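Local coordinates for protein lipase (Penicillium expansum, PDB 3G7N) that hydrolyses triacylglycerols and other acylglycerol lipids, releasing free fatty acids, as a secreted alkaline lipase of the alpha/beta-hydrolase superfamily, at residues A[25-30]-A[252-256]; A[31-36]-A[48-54]; A[85-89]-A[143-148]; A[163-169]-A[201-205]; A[191-195]-A[224-230]. One frame throughout, in Å; residues are numbered along the deposited sequence.

Contact 1: A[25-30]-A[252-256]; sequences CIGKAF and AGCGY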
# COMPACT_ATOMS: atom_id res chain seq x y z
N CYS A 25 -5.67 -14.00 -8.76
CA CYS A 25 -5.76 -14.04 -10.22
C CYS A 25 -4.59 -14.76 -10.89
O CYS A 25 -3.45 -14.53 -10.51
CB CYS A 25 -5.87 -12.61 -10.77
SG CYS A 25 -7.33 -11.78 -10.22
N ILE A 26 -4.91 -15.55 -11.91
CA ILE A 26 -3.99 -16.34 -12.71
C ILE A 26 -3.53 -15.50 -13.89
O ILE A 26 -4.35 -14.90 -14.58
CB ILE A 26 -4.75 -17.57 -13.30
CG1 ILE A 26 -5.43 -18.37 -12.18
CG2 ILE A 26 -3.84 -18.44 -14.13
CD1 ILE A 26 -4.46 -18.79 -11.08
N GLY A 27 -2.22 -15.42 -14.10
CA GLY A 27 -1.67 -14.85 -15.34
C GLY A 27 -1.59 -13.33 -15.32
O GLY A 27 -0.57 -12.74 -15.69
N LYS A 28 -2.68 -12.68 -14.93
CA LYS A 28 -2.81 -11.23 -15.02
C LYS A 28 -3.78 -10.73 -13.97
O LYS A 28 -4.69 -11.45 -13.55
CB LYS A 28 -3.25 -10.78 -16.41
CG LYS A 28 -4.36 -11.61 -17.01
CD LYS A 28 -5.73 -11.11 -16.56
CE LYS A 28 -6.13 -9.78 -17.21
NZ LYS A 28 -6.11 -9.82 -18.70
N ALA A 29 -3.58 -9.49 -13.56
CA ALA A 29 -4.54 -8.79 -12.74
C ALA A 29 -4.82 -7.51 -13.49
O ALA A 29 -3.99 -6.62 -13.54
CB ALA A 29 -3.95 -8.49 -11.37
N PHE A 30 -5.98 -7.47 -14.15
CA PHE A 30 -6.31 -6.35 -14.99
C PHE A 30 -5.19 -6.07 -15.98
O PHE A 30 -4.79 -7.00 -16.70
CB PHE A 30 -6.75 -5.16 -14.14
CG PHE A 30 -7.97 -5.46 -13.31
CD1 PHE A 30 -9.23 -5.41 -13.89
CD2 PHE A 30 -7.86 -6.04 -12.05
CE1 PHE A 30 -10.34 -5.91 -13.22
CE2 PHE A 30 -8.98 -6.45 -11.35
CZ PHE A 30 -10.22 -6.41 -11.95
N ALA A 252 -13.96 -7.79 -7.49
CA ALA A 252 -13.53 -7.21 -8.75
C ALA A 252 -13.27 -8.25 -9.84
O ALA A 252 -13.23 -7.89 -11.02
CB ALA A 252 -12.30 -6.33 -8.55
N GLY A 253 -13.00 -9.49 -9.46
CA GLY A 253 -12.43 -10.45 -10.42
C GLY A 253 -11.02 -10.07 -10.84
O GLY A 253 -10.26 -9.47 -10.07
N CYS A 254 -10.69 -10.37 -12.09
CA CYS A 254 -9.32 -10.28 -12.58
C CYS A 254 -9.20 -9.45 -13.86
O CYS A 254 -8.10 -9.34 -14.40
CB CYS A 254 -8.76 -11.67 -12.82
SG CYS A 254 -8.77 -12.65 -11.32
N GLY A 255 -10.32 -9.02 -14.44
CA GLY A 255 -10.31 -8.39 -15.77
C GLY A 255 -10.12 -9.36 -16.93
O GLY A 255 -9.58 -8.99 -17.98
N TYR A 256 -10.45 -10.64 -16.73
CA TYR A 256 -10.14 -11.63 -17.77
C TYR A 256 -10.78 -11.29 -19.12
O TYR A 256 -10.23 -11.66 -20.15
CB TYR A 256 -10.59 -13.03 -17.34
CG TYR A 256 -9.79 -13.64 -16.21
CD1 TYR A 256 -8.40 -13.67 -16.24
CD2 TYR A 256 -10.43 -14.22 -15.13
CE1 TYR A 256 -7.66 -14.30 -15.20
CE2 TYR A 256 -9.72 -14.84 -14.10
CZ TYR A 256 -8.34 -14.83 -14.12
OH TYR A 256 -7.63 -15.46 -13.10
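Phe30 lays its ring on the backbone of 252-255. At CB the side chain sets out with CG anti to the carbonyl carbon (chi1 -61°), which swings the ring in among the peptides of the C-terminal segment. CG lies 4.0 Å from Cys254 O, and CD1 rests on Gly255 CA. CE1 follows, 3.3 Å from Gly255 N, while on the other rim CE2 is 3.5 Å from Gly253 O. At the tip, CZ meets Ala252 CB and also Ala252 O, which lies in the plane of the ring, at its rim. The peptide joining Cys254 to Gly255 thus covers one ring face, with Cys254 C over the centre; a side chain on Gly255 would run into CD1. The backbone of the same residue adds a bond, Phe30 N donating to Cys254 O over 2.8 Å, from above the carbonyl plane. Cys25 SG and Cys254 SG form the disulfide (2.0 Å), its chi3 of -87° close to the relaxed right angle. Tyr256 has Cys254 CB over one ring face and Ile26 O at the ring edge; its OH takes a nearly straight bond from Ile26 N (3.0 Å). Strand 28-29 is the outermost strand at this end of the large sheet. Helix 8-23 packs on the contact through Lys16 against Phe30, Ala20 against Cys25 and Ala29, and Thr23 against Cys254, while Arg37 of the next strand, 32-40, holds Cys25 O.

Contact 2: A[31-36]-A[48-54]; sequences DVTIVK and FVGYSTE. Unlike the reference sequence in segment 31-36: Val35 (reference Ala).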
# COMPACT_ATOMS: atom_id res chain seq x y z
N ASP A 31 -4.64 -4.86 -16.01
CA ASP A 31 -3.62 -4.54 -17.01
C ASP A 31 -2.21 -5.06 -16.65
O ASP A 31 -1.26 -4.92 -17.43
CB ASP A 31 -3.57 -3.04 -17.24
CG ASP A 31 -3.29 -2.27 -15.97
OD1 ASP A 31 -4.23 -2.15 -15.14
OD2 ASP A 31 -2.15 -1.80 -15.76
N VAL A 32 -2.06 -5.62 -15.45
CA VAL A 32 -0.75 -6.11 -14.99
C VAL A 32 -0.56 -7.58 -15.33
O VAL A 32 -1.32 -8.46 -14.88
CB VAL A 32 -0.57 -5.87 -13.47
CG1 VAL A 32 0.73 -6.54 -12.97
CG2 VAL A 32 -0.60 -4.38 -13.16
N THR A 33 0.46 -7.87 -16.14
CA THR A 33 0.88 -9.25 -16.39
C THR A 33 1.76 -9.71 -15.22
O THR A 33 2.75 -9.08 -14.89
CB THR A 33 1.69 -9.35 -17.68
OG1 THR A 33 0.88 -8.89 -18.77
CG2 THR A 33 2.13 -10.78 -17.94
N ILE A 34 1.36 -10.80 -14.56
CA ILE A 34 2.04 -11.22 -13.34
C ILE A 34 3.18 -12.15 -13.69
O ILE A 34 2.94 -13.23 -14.25
CB ILE A 34 1.06 -11.90 -12.34
CG1 ILE A 34 -0.07 -10.93 -11.92
CG2 ILE A 34 1.82 -12.39 -11.09
CD1 ILE A 34 -1.34 -11.62 -11.39
N VAL A 35 4.41 -11.76 -13.36
CA VAL A 35 5.59 -12.54 -13.72
C VAL A 35 6.13 -13.35 -12.55
O VAL A 35 6.83 -14.35 -12.76
CB VAL A 35 6.69 -11.64 -14.24
CG1 VAL A 35 6.25 -10.92 -15.48
CG2 VAL A 35 7.05 -10.67 -13.23
N LYS A 36 5.80 -12.96 -11.33
CA LYS A 36 6.33 -13.65 -10.15
C LYS A 36 5.31 -13.61 -9.03
O LYS A 36 4.74 -12.55 -8.74
CB LYS A 36 7.63 -12.96 -9.71
CG LYS A 36 8.31 -13.53 -8.49
CD LYS A 36 9.04 -14.78 -8.85
CE LYS A 36 10.16 -15.09 -7.87
NZ LYS A 36 10.81 -16.35 -8.33
N PHE A 48 2.17 -10.17 -5.74
CA PHE A 48 2.47 -10.38 -7.16
C PHE A 48 3.50 -9.34 -7.52
O PHE A 48 3.38 -8.18 -7.13
CB PHE A 48 1.25 -10.00 -8.04
CG PHE A 48 -0.02 -10.72 -7.74
CD1 PHE A 48 -0.02 -12.09 -7.53
CD2 PHE A 48 -1.24 -10.08 -7.96
CE1 PHE A 48 -1.22 -12.79 -7.43
CE2 PHE A 48 -2.44 -10.77 -7.89
CZ PHE A 48 -2.42 -12.13 -7.61
N VAL A 49 4.36 -9.69 -8.46
CA VAL A 49 5.17 -8.70 -9.19
C VAL A 49 4.94 -8.90 -10.66
O VAL A 49 4.71 -10.03 -11.12
CB VAL A 49 6.67 -8.85 -8.88
CG1 VAL A 49 7.46 -7.74 -9.57
CG2 VAL A 49 6.89 -8.79 -7.37
N GLY A 50 4.83 -7.81 -11.40
CA GLY A 50 4.70 -7.93 -12.85
C GLY A 50 4.79 -6.58 -13.51
O GLY A 50 5.40 -5.67 -12.97
N TYR A 51 4.28 -6.50 -14.73
CA TYR A 51 4.41 -5.29 -15.54
C TYR A 51 3.11 -5.01 -16.27
O TYR A 51 2.36 -5.92 -16.62
CB TYR A 51 5.58 -5.41 -16.54
CG TYR A 51 5.39 -6.46 -17.58
CD1 TYR A 51 4.79 -6.16 -18.80
CD2 TYR A 51 5.75 -7.78 -17.35
CE1 TYR A 51 4.58 -7.14 -19.76
CE2 TYR A 51 5.50 -8.78 -18.28
CZ TYR A 51 4.92 -8.45 -19.49
OH TYR A 51 4.67 -9.44 -20.42
N SER A 52 2.88 -3.73 -16.52
CA SER A 52 1.74 -3.27 -17.32
C SER A 52 2.28 -2.59 -18.57
O SER A 52 2.81 -1.50 -18.50
CB SER A 52 0.94 -2.25 -16.52
OG SER A 52 -0.06 -1.69 -17.38
N THR A 53 2.02 -3.21 -19.72
CA THR A 53 2.33 -2.60 -21.01
C THR A 53 1.50 -1.33 -21.25
O THR A 53 2.03 -0.30 -21.67
CB THR A 53 2.08 -3.59 -22.16
OG1 THR A 53 2.76 -4.82 -21.89
CG2 THR A 53 2.56 -3.01 -23.48
N GLU A 54 0.25 -1.35 -20.77
CA GLU A 54 -0.66 -0.22 -20.89
C GLU A 54 -0.14 0.99 -20.13
O GLU A 54 -0.14 2.11 -20.65
CB GLU A 54 -2.05 -0.61 -20.39
CG GLU A 54 -3.07 0.52 -20.50
CD GLU A 54 -4.45 0.11 -20.00
OE1 GLU A 54 -4.80 -1.08 -20.13
OE2 GLU A 54 -5.08 0.94 -19.31
O HOH W 1 -1.17 -3.77 -19.96
O HOH W 2 0.86 -6.09 -19.44
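Tyr51 stands beside Thr33 in an antiparallel hydrogen-bonded pair, both side chains on the same face of the sheet. Thr33 CB lies over one ring face, 4.0 Å from the ring centroid of Tyr51 in a CH-pi contact, and Val35 CG1 touches the ring edge at Tyr51 CE2 (3.6 Å). Tyr51 CG is tucked between its own backbone N and carbonyl carbon (chi1 65°), which stands the ring up alongside Thr33.

Asp31 anchors the other end. Its OD2 receives the Ser52 hydroxyl over 2.6 Å, on the lone pair facing away from OD1, and Arg13 forms a salt bridge to the same oxygen. Ser52 OG in turn accepts from Lys55 N. Two waters donate to Asp31 O and accept from the backbone: one from Glu54 N, the other from Thr53 N.

Val49 marks an irregularity: its O accepts from both Val35 N (2.8 Å) and Lys36 N (3.1 Å), a classic beta bulge that shifts the register by one, while Val49 N returns a bond to Lys36 O. Next to the bulge, Ile34 CD1 sits squarely over the Phe48 ring, 3.7 Å from the centroid.

Strands 32-40 and 45-52 form a beta hairpin in the large sheet; strand 57-62 flanks 45-52, and strand 28-29 flanks 32-40. Glu113 of helix 97-120 packs on Val35, Lys36 and Val49, with Leu117 also on Val35, while Tyr121 stacks on Tyr51.

Contact 3: A[85-89]-A[143-148]; sequences SGVTF and VALAQN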
# COMPACT_ATOMS: atom_id res chain seq x y z
N SER A 85 17.88 -4.86 2.71
CA SER A 85 18.94 -4.66 1.73
C SER A 85 18.67 -3.46 0.84
O SER A 85 17.53 -3.26 0.37
CB SER A 85 19.17 -5.93 0.91
OG SER A 85 18.05 -6.21 0.08
N GLY A 86 19.70 -2.65 0.62
CA GLY A 86 19.62 -1.52 -0.28
C GLY A 86 18.97 -0.31 0.35
O GLY A 86 18.85 0.73 -0.29
N VAL A 87 18.54 -0.45 1.60
CA VAL A 87 17.92 0.66 2.32
C VAL A 87 18.83 1.13 3.46
O VAL A 87 19.33 0.31 4.23
CB VAL A 87 16.55 0.26 2.94
CG1 VAL A 87 15.92 1.44 3.65
CG2 VAL A 87 15.63 -0.30 1.85
N THR A 88 19.04 2.44 3.55
CA THR A 88 19.79 3.00 4.67
C THR A 88 18.85 3.81 5.56
O THR A 88 18.50 4.94 5.26
CB THR A 88 20.96 3.88 4.18
OG1 THR A 88 21.82 3.10 3.33
CG2 THR A 88 21.78 4.37 5.37
N PHE A 89 18.47 3.22 6.69
CA PHE A 89 17.54 3.86 7.62
C PHE A 89 18.30 4.76 8.59
O PHE A 89 19.22 4.27 9.26
CB PHE A 89 16.78 2.81 8.45
CG PHE A 89 15.77 2.02 7.67
CD1 PHE A 89 14.52 2.56 7.38
CD2 PHE A 89 16.02 0.71 7.32
CE1 PHE A 89 13.55 1.79 6.74
CE2 PHE A 89 15.04 -0.08 6.71
CZ PHE A 89 13.78 0.45 6.49
N VAL A 143 9.31 2.73 0.37
CA VAL A 143 10.66 3.09 0.79
C VAL A 143 11.70 2.09 0.28
O VAL A 143 12.76 2.48 -0.22
CB VAL A 143 10.73 3.19 2.34
CG1 VAL A 143 12.16 3.33 2.83
CG2 VAL A 143 9.89 4.36 2.83
N ALA A 144 11.37 0.81 0.26
CA ALA A 144 12.27 -0.21 -0.28
C ALA A 144 12.57 0.08 -1.74
O ALA A 144 13.71 -0.08 -2.19
CB ALA A 144 11.64 -1.60 -0.14
N LEU A 145 11.54 0.36 -2.53
CA LEU A 145 11.72 0.64 -3.95
C LEU A 145 12.46 1.96 -4.19
O LEU A 145 13.31 2.05 -5.08
CB LEU A 145 10.37 0.61 -4.68
CG LEU A 145 9.64 -0.74 -4.70
CD1 LEU A 145 8.23 -0.53 -5.23
CD2 LEU A 145 10.40 -1.77 -5.56
N ALA A 146 12.09 3.01 -3.47
CA ALA A 146 12.74 4.31 -3.64
C ALA A 146 14.23 4.19 -3.36
O ALA A 146 15.05 4.80 -4.09
CB ALA A 146 12.12 5.34 -2.71
N GLN A 147 14.59 3.44 -2.34
CA GLN A 147 15.99 3.34 -1.91
C GLN A 147 16.78 2.43 -2.85
O GLN A 147 17.96 2.70 -3.15
CB GLN A 147 16.06 2.81 -0.49
CG GLN A 147 15.61 3.81 0.55
CD GLN A 147 16.74 4.72 0.97
OE1 GLN A 147 16.63 5.95 0.86
NE2 GLN A 147 17.77 4.15 1.53
N ASN A 148 16.16 1.35 -3.33
CA ASN A 148 16.86 0.43 -4.23
C ASN A 148 16.92 0.90 -5.67
O ASN A 148 17.86 0.56 -6.39
CB ASN A 148 16.25 -0.97 -4.16
CG ASN A 148 16.79 -1.78 -3.00
OD1 ASN A 148 17.85 -2.41 -3.11
ND2 ASN A 148 16.12 -1.72 -1.84
O HOH W 3 18.76 -4.89 -2.31
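Gly86 and Val87 run past the last turn of helix 133-148, their CA atoms nearest those of Asn148 (5.2 Å) and Gln147 (5.4 Å) respectively, and neither side pairs as a strand. Gly86 has a positive phi (81°), and a side chain there would collide with Asn148 OD1.

Asn148 turns its amide back along the helix. ND2 donates to Ala144 O over 2.9 Å, an almost straight bond lying in the amide plane, so that this carbonyl serves both the backbone N and the side chain of Asn148. The second N-H of ND2 points across the contact to Ser85 O, though the position of that oxygen is less certain and the bond is best called probable. On the other side of the amide, a water donates to Asn148 OD1 and to Ser85 OG, each over 2.8 Å. Ser85 OG is also hydrogen-bonded to Asp108 of helix 97-120.

Val87 supplies the apolar part. Its CG2 rests on the helix backbone, 4.0 Å from Ala144 CA, and also against Gln147 CB. CG1 meets Gln147 CG at 3.9 Å, the two side chains crossing at about a right angle, while Gln147 CB lies 3.5 Å from Gly86 O. The same Val87 CG1 sits over the centre of the Phe89 ring, whose CE1 in turn reaches loosely to Val143 CG1.

The loop between strands 79-80 and 95-96 is thereby laid on helix 133-148. Helix 97-120 flanks helix 133-148 through Trp103 and His107 against Ala144, and helix 167-175 packs on both segments through Phe172 against Phe89, Val143 and Gln147.

Contact 4: A[163-169]-A[201-205]; sequences PIGNQAW and FKHYG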
# COMPACT_ATOMS: atom_id res chain seq x y z
N PRO A 163 -1.07 3.01 10.28
CA PRO A 163 0.30 3.52 10.28
C PRO A 163 1.23 2.50 10.93
O PRO A 163 0.76 1.64 11.68
CB PRO A 163 0.20 4.78 11.14
CG PRO A 163 -0.88 4.40 12.18
CD PRO A 163 -1.88 3.57 11.38
N ILE A 164 2.52 2.53 10.58
CA ILE A 164 3.39 1.42 10.94
C ILE A 164 4.64 1.76 11.73
O ILE A 164 5.46 0.88 11.98
CB ILE A 164 3.80 0.55 9.73
CG1 ILE A 164 4.71 1.31 8.76
CG2 ILE A 164 2.55 0.09 8.96
CD1 ILE A 164 5.42 0.38 7.76
N GLY A 165 4.83 3.03 12.05
CA GLY A 165 6.08 3.39 12.74
C GLY A 165 6.00 4.70 13.45
O GLY A 165 4.96 5.37 13.49
N ASN A 166 7.17 5.15 13.91
CA ASN A 166 7.27 6.37 14.69
C ASN A 166 7.44 7.60 13.81
O ASN A 166 7.37 7.50 12.58
CB ASN A 166 8.37 6.28 15.74
CG ASN A 166 9.77 6.11 15.14
OD1 ASN A 166 9.96 6.09 13.91
ND2 ASN A 166 10.77 6.01 16.01
N GLN A 167 7.56 8.78 14.41
CA GLN A 167 7.67 9.99 13.61
C GLN A 167 8.90 9.97 12.71
O GLN A 167 8.85 10.45 11.58
CB GLN A 167 7.68 11.24 14.49
CG GLN A 167 7.63 12.54 13.69
CD GLN A 167 6.28 12.77 13.04
OE1 GLN A 167 5.25 12.79 13.71
NE2 GLN A 167 6.27 12.88 11.71
N ALA A 168 9.99 9.39 13.18
CA ALA A 168 11.20 9.33 12.36
C ALA A 168 10.95 8.46 11.12
O ALA A 168 11.38 8.80 10.02
CB ALA A 168 12.38 8.81 13.18
N TRP A 169 10.17 7.39 11.29
CA TRP A 169 9.76 6.55 10.16
C TRP A 169 8.96 7.36 9.15
O TRP A 169 9.27 7.38 7.96
CB TRP A 169 8.93 5.37 10.65
CG TRP A 169 7.99 4.85 9.61
CD1 TRP A 169 6.64 5.02 9.58
CD2 TRP A 169 8.35 4.20 8.39
NE1 TRP A 169 6.12 4.48 8.42
CE2 TRP A 169 7.15 3.95 7.68
CE3 TRP A 169 9.56 3.77 7.84
CZ2 TRP A 169 7.14 3.35 6.42
CZ3 TRP A 169 9.55 3.21 6.57
CH2 TRP A 169 8.34 2.96 5.90
N PHE A 201 1.78 6.05 16.69
CA PHE A 201 2.31 5.78 15.34
C PHE A 201 1.87 6.86 14.35
O PHE A 201 0.80 7.44 14.48
CB PHE A 201 1.83 4.41 14.82
CG PHE A 201 2.42 3.22 15.53
CD1 PHE A 201 3.23 3.36 16.66
CD2 PHE A 201 2.13 1.94 15.08
CE1 PHE A 201 3.73 2.22 17.31
CE2 PHE A 201 2.65 0.83 15.69
CZ PHE A 201 3.35 0.95 16.88
N LYS A 202 2.66 7.02 13.29
CA LYS A 202 2.54 8.15 12.38
C LYS A 202 2.44 7.69 10.94
O LYS A 202 3.24 6.85 10.49
CB LYS A 202 3.73 9.11 12.55
CG LYS A 202 3.91 9.64 13.98
CD LYS A 202 2.72 10.48 14.41
CE LYS A 202 2.94 11.11 15.79
NZ LYS A 202 1.73 11.88 16.22
N HIS A 203 1.49 8.30 10.24
CA HIS A 203 1.33 8.15 8.80
C HIS A 203 2.29 9.07 8.05
O HIS A 203 2.72 10.11 8.57
CB HIS A 203 -0.09 8.52 8.37
CG HIS A 203 -1.11 7.48 8.71
ND1 HIS A 203 -1.15 6.25 8.11
CD2 HIS A 203 -2.21 7.56 9.49
CE1 HIS A 203 -2.23 5.61 8.50
NE2 HIS A 203 -2.90 6.39 9.33
N TYR A 204 2.52 8.74 6.77
CA TYR A 204 3.05 9.72 5.82
C TYR A 204 2.28 9.62 4.52
O TYR A 204 1.42 8.75 4.36
CB TYR A 204 4.57 9.52 5.61
CG TYR A 204 4.96 8.31 4.76
CD1 TYR A 204 5.44 8.49 3.46
CD2 TYR A 204 4.99 7.03 5.29
CE1 TYR A 204 5.82 7.41 2.68
CE2 TYR A 204 5.40 5.94 4.53
CZ TYR A 204 5.85 6.15 3.24
OH TYR A 204 6.24 5.10 2.44
N GLY A 205 2.56 10.52 3.59
CA GLY A 205 1.99 10.47 2.26
C GLY A 205 0.89 11.49 2.08
O GLY A 205 0.77 12.45 2.86
O HOH W 4 3.24 4.72 8.69
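His203 meets Pro163 and Tyr204 meets Trp169 because their first torsions differ: in His203 CG is anti to the carbonyl carbon (chi1 -75°), which lays the imidazole flat on Pro163, whereas in Tyr204 CG sits between backbone N and carbonyl carbon (chi1 74°), aiming the ring at Trp169.

Pro163 CB stands over the imidazole face, 3.6 Å from the centroid of the His203 ring in a CH-pi contact, and Pro163 CD lies 3.5 Å from His203 CE1. Pro163 CG also meets Phe201 CB. The edge of Tyr204 faces the six-membered ring of Trp169 in an offset edge-to-face pair with planes at 86°, and Tyr204 CE2 comes within 3.6 Å of Trp169 CZ2.

The backbones are tied by Lys202 N donating to Gly165 O over 2.8 Å, almost in line with the carbonyl. A water adds a second link: it accepts from Ile164 N and from Trp169 NE1, in the plane of the indole, and donates to Lys202 O (2.8 Å). Pro163 O, by contrast, is buried without a polar partner.

His203 NE2 bonds to Pro191 O, so an alanine in its place would probably cost that carbonyl the imidazole N-H and open a gap beneath the Pro163 ring.

Asn166 OD1 accepts from Trp169 N (2.9 Å), an N-cap at the start of helix 167-175. This capped helix start is packed on the loop leading into strand 206-210 of the alpha/beta-hydrolase fold, where the His203 side chain lies about 10 Å from that of Asp188, assigned to the charge relay.

Contact 5: A[191-195]-A[224-230]; sequences PNMYS and RDKSCSA. With SO4 (sulfate ion), chain D.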
# COMPACT_ATOMS: atom_id res chain seq x y z
N PRO A 191 -7.41 3.01 9.47
CA PRO A 191 -6.37 4.06 9.45
C PRO A 191 -6.24 4.82 10.75
O PRO A 191 -5.27 5.57 10.92
CB PRO A 191 -6.83 4.99 8.33
CG PRO A 191 -7.59 4.08 7.40
CD PRO A 191 -8.34 3.14 8.33
N ASN A 192 -7.18 4.61 11.68
CA ASN A 192 -7.17 5.31 12.98
C ASN A 192 -6.52 4.47 14.06
O ASN A 192 -6.38 4.92 15.21
CB ASN A 192 -8.60 5.68 13.38
CG ASN A 192 -9.21 6.67 12.42
OD1 ASN A 192 -8.50 7.50 11.84
ND2 ASN A 192 -10.51 6.58 12.21
N MET A 193 -6.13 3.25 13.73
CA MET A 193 -5.42 2.43 14.71
C MET A 193 -4.08 3.07 15.05
O MET A 193 -3.44 3.66 14.18
CB MET A 193 -5.20 1.03 14.18
CG MET A 193 -6.50 0.27 14.06
SD MET A 193 -6.38 -1.33 13.22
CE MET A 193 -5.56 -2.28 14.49
N TYR A 194 -3.71 2.98 16.32
CA TYR A 194 -2.37 3.36 16.79
C TYR A 194 -2.19 4.88 16.81
O TYR A 194 -1.06 5.36 16.90
CB TYR A 194 -1.24 2.66 15.99
CG TYR A 194 -1.48 1.19 15.76
CD1 TYR A 194 -1.93 0.35 16.78
CD2 TYR A 194 -1.34 0.63 14.48
CE1 TYR A 194 -2.18 -0.98 16.54
CE2 TYR A 194 -1.53 -0.71 14.26
CZ TYR A 194 -2.05 -1.49 15.26
OH TYR A 194 -2.20 -2.85 15.03
N SER A 195 -3.29 5.62 16.75
CA SER A 195 -3.27 7.08 16.81
C SER A 195 -3.30 7.65 18.23
O SER A 195 -3.13 8.84 18.42
CB SER A 195 -4.43 7.66 16.01
OG SER A 195 -5.67 7.21 16.52
N ARG A 224 -3.96 13.71 9.16
CA ARG A 224 -5.10 13.39 10.02
C ARG A 224 -6.20 14.44 9.83
O ARG A 224 -6.81 14.91 10.81
CB ARG A 224 -4.64 13.32 11.48
CG ARG A 224 -3.54 12.31 11.72
CD ARG A 224 -4.01 10.87 11.52
NE ARG A 224 -4.92 10.48 12.59
CZ ARG A 224 -5.81 9.50 12.52
NH1 ARG A 224 -5.98 8.82 11.39
NH2 ARG A 224 -6.56 9.21 13.58
N ASP A 225 -6.52 14.74 8.58
CA ASP A 225 -7.63 15.64 8.25
C ASP A 225 -8.92 15.09 8.85
O ASP A 225 -9.27 13.92 8.61
CB ASP A 225 -7.77 15.72 6.73
CG ASP A 225 -8.66 16.85 6.27
OD1 ASP A 225 -9.69 17.13 6.93
OD2 ASP A 225 -8.41 17.36 5.16
N LYS A 226 -9.65 15.91 9.62
CA LYS A 226 -10.86 15.43 10.29
C LYS A 226 -12.04 15.27 9.33
O LYS A 226 -13.05 14.66 9.66
CB LYS A 226 -11.23 16.33 11.48
CG LYS A 226 -10.18 16.36 12.58
CD LYS A 226 -9.80 14.95 13.06
CE LYS A 226 -8.66 14.99 14.10
NZ LYS A 226 -7.28 15.07 13.51
N SER A 227 -11.85 15.70 8.08
CA SER A 227 -12.82 15.38 7.03
C SER A 227 -12.57 14.04 6.37
O SER A 227 -13.37 13.58 5.56
CB SER A 227 -12.83 16.47 5.97
OG SER A 227 -13.33 17.68 6.52
N CYS A 228 -11.47 13.39 6.74
CA CYS A 228 -11.14 12.09 6.15
C CYS A 228 -11.15 11.05 7.28
O CYS A 228 -12.03 11.10 8.15
CB CYS A 228 -9.81 12.17 5.40
SG CYS A 228 -9.82 13.43 4.10
N SER A 229 -10.28 10.05 7.23
CA SER A 229 -10.37 8.94 8.18
C SER A 229 -10.38 9.43 9.64
O SER A 229 -11.12 8.90 10.48
CB SER A 229 -9.25 7.91 7.95
OG SER A 229 -7.96 8.50 7.93
N ALA A 230 -9.48 10.35 9.99
CA ALA A 230 -9.27 10.71 11.39
C ALA A 230 -10.55 11.18 12.06
O ALA A 230 -10.68 11.09 13.27
CB ALA A 230 -8.19 11.77 11.52
S SO4 D . -16.80 16.94 6.77
O1 SO4 D . -16.25 17.67 5.63
O2 SO4 D . -16.23 17.46 8.01
O3 SO4 D . -18.26 17.10 6.81
O4 SO4 D . -16.47 15.52 6.66
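Asn192 uses both ends of its amide to join the two loops by hydrogen bonds. OD1 receives Arg224 NH1 over 2.9 Å, in the carbonyl plane and at the edge of the guanidinium, and a weak, bent bond from NH2 (3.1 Å); amide and guanidinium planes are 72° apart. ND2 donates to Ser229 O (3.0 Å), arriving from above that carbonyl plane, and to Met234 O. A leucine at this position would probably leave Ser229 O without its donor and the Arg224 guanidinium free to turn.

In packing, Pro191 CB rests 3.7 Å from Ser229 OG, a hydroxyl bonded to Glu207, and Ser195 CB lies 3.6 Å from Arg224 NH2, while Ala230 CB lies over the guanidinium face.

In this alpha/beta-hydrolase fold, Pro191 belongs to the loop after strand 179-185 that carries Asp188 of the charge relay; its side chain is about 4 Å from that of Asp188 and about 5 Å from that of His241.

Turns shape each loop: Asn192 to Ser195 is type II, with Ser195 OG donating to Asn192 O (2.7 Å), and Asp225 to Cys228 is type I, reinforced by an Asx turn in which Asp225 OD1 accepts from Ser227 N. Cys228 is further fixed by its disulfide to Cys220.

Contact 1 ties a segment just after helix 8-23 to one close to the C-terminus, and the other four are nested in the loop it closes. Contact 2 closes before contact 3 opens, and contact 3 before contacts 4 and 5, whose segments alternate. Contacts 1 and 2, with centres about 10 Å apart, share the edge of the large sheet: Gly27 O probably accepts from Ile34 N (3.0 Å). Contacts 4 and 5, with centres about 13 Å apart, lie across the chain's centre from them and meet where Phe201 N reaches Tyr194 O (2.9 Å). Contact 3 touches contact 4 through Val143 and Trp169. The sheet edge at the Cys25-Cys254 disulfide is thus remote from the loops near the charge relay, about 32 Å separating the centres of contacts 1 and 5.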